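Local coordinates for protein FOP (Homo sapiens, PDB 2D68) that is required for anchoring microtubules to centrosomes and for ciliation, and forms a homodimer through its N-terminal domain, at residues V21-A26 / E55-D60. Residues are numbered along the deposited sequence; the frame is centred on the assembly and turned at random.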
# COMPACT_ATOMS: atom_id res chain seq x y z
N VAL B 21 -3.19 1.13 -7.11
CA VAL B 21 -3.13 1.06 -5.63
C VAL B 21 -2.70 -0.33 -5.15
O VAL B 21 -1.74 -0.48 -4.36
CB VAL B 21 -4.49 1.43 -5.00
CG1 VAL B 21 -4.49 1.13 -3.51
CG2 VAL B 21 -4.79 2.91 -5.23
N ALA B 22 -3.41 -1.36 -5.63
CA ALA B 22 -3.11 -2.72 -5.17
C ALA B 22 -1.70 -3.17 -5.56
O ALA B 22 -1.00 -3.78 -4.76
CB ALA B 22 -4.15 -3.71 -5.67
N SER B 23 -1.29 -2.82 -6.77
CA SER B 23 0.08 -3.11 -7.22
C SER B 23 1.13 -2.43 -6.32
O SER B 23 2.15 -3.04 -5.98
CB SER B 23 0.27 -2.67 -8.67
OG SER B 23 -0.60 -3.36 -9.54
N LEU B 24 0.86 -1.20 -5.89
CA LEU B 24 1.78 -0.50 -4.97
C LEU B 24 1.85 -1.19 -3.61
O LEU B 24 2.93 -1.26 -3.00
CB LEU B 24 1.37 0.96 -4.79
CG LEU B 24 1.67 1.87 -5.98
CD1 LEU B 24 0.85 3.15 -5.87
CD2 LEU B 24 3.17 2.19 -6.10
N VAL B 25 0.72 -1.69 -3.13
CA VAL B 25 0.71 -2.47 -1.88
C VAL B 25 1.54 -3.76 -2.03
O VAL B 25 2.41 -4.03 -1.19
CB VAL B 25 -0.73 -2.76 -1.44
CG1 VAL B 25 -0.75 -3.71 -0.20
CG2 VAL B 25 -1.44 -1.46 -1.08
N ALA B 26 1.32 -4.51 -3.11
CA ALA B 26 2.13 -5.72 -3.35
C ALA B 26 3.63 -5.39 -3.45
O ALA B 26 4.46 -6.14 -2.92
CB ALA B 26 1.64 -6.45 -4.59
N GLU B 55 8.76 -1.26 -11.74
CA GLU B 55 9.18 -0.29 -12.76
C GLU B 55 8.04 0.09 -13.72
O GLU B 55 7.97 1.22 -14.21
CB GLU B 55 10.42 -0.77 -13.53
CG GLU B 55 11.55 -1.30 -12.63
CD GLU B 55 11.92 -0.37 -11.47
OE1 GLU B 55 11.66 0.86 -11.56
OE2 GLU B 55 12.50 -0.87 -10.49
N ASN B 56 7.11 -0.84 -13.91
CA ASN B 56 5.85 -0.57 -14.61
C ASN B 56 5.09 0.53 -13.84
O ASN B 56 4.63 1.53 -14.41
CB ASN B 56 5.06 -1.87 -14.69
CG ASN B 56 3.68 -1.72 -15.31
OD1 ASN B 56 2.93 -0.81 -14.99
ND2 ASN B 56 3.34 -2.67 -16.16
N LEU B 57 4.97 0.35 -12.53
CA LEU B 57 4.27 1.33 -11.71
C LEU B 57 4.97 2.68 -11.73
O LEU B 57 4.30 3.70 -11.85
CB LEU B 57 4.18 0.83 -10.27
CG LEU B 57 3.52 -0.53 -10.10
CD1 LEU B 57 3.54 -0.89 -8.63
CD2 LEU B 57 2.10 -0.55 -10.60
N ALA B 58 6.30 2.69 -11.62
CA ALA B 58 7.04 3.95 -11.63
C ALA B 58 6.82 4.70 -12.95
O ALA B 58 6.58 5.90 -12.95
CB ALA B 58 8.51 3.70 -11.40
N ARG B 59 6.87 3.96 -14.05
CA ARG B 59 6.57 4.54 -15.36
C ARG B 59 5.18 5.19 -15.39
O ARG B 59 5.01 6.33 -15.84
CB ARG B 59 6.70 3.47 -16.45
CG ARG B 59 6.68 3.98 -17.90
CD ARG B 59 6.78 2.81 -18.89
NE ARG B 59 7.73 1.83 -18.41
CZ ARG B 59 7.48 0.55 -18.10
NH1 ARG B 59 6.27 0.00 -18.26
NH2 ARG B 59 8.47 -0.18 -17.64
N ASP B 60 4.18 4.47 -14.86
CA ASP B 60 2.82 4.95 -14.79
C ASP B 60 2.70 6.23 -13.98
O ASP B 60 1.97 7.16 -14.36
CB ASP B 60 1.95 3.88 -14.13
CG ASP B 60 0.96 3.25 -15.07
OD1 ASP B 60 -0.10 2.83 -14.55
OD2 ASP B 60 1.20 3.19 -16.29
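Leu57 reaches from helix 54-61 onto helix 16-31 at Ser23 and Leu24, a buried helix-helix contact inside the alpha-helical FOP N-terminal dimerisation domain, whose sequence includes a LisH motif. CA of Leu57 lies 7.4 Å from CA of Leu24, and the CB of Leu57 is directed at the opposite helix. From there CG of Leu57, anti to the carbonyl carbon (chi1 -56°), carries the fork forward and comes to 4.1 Å from CB of Ser23. The branches then part. CD1 of Leu57 rests against Ser23, 3.7 Å from its CB, C and O alike. The same CD1 of Leu57 is 3.8 Å from N of Leu24 and meets CD2 of Leu24 at 4.0 Å as the two leucine side chains pass in opposite directions. Ser23 OG is hydrogen-bonded to Arg19 O and makes a weak hydrogen bond to Glu52 N. Leu74 of helix 74-80 touches both leucines, and Leu24 additionally packs on Ile79 of the second subunit, so this buried interior adjoins the dimer interface. The other branch makes the tightest approach: CD2 of Leu57 lies 4.0 Å from OG of Ser23 but only 3.4 Å from CB of Ser23, closer than usual for two carbons.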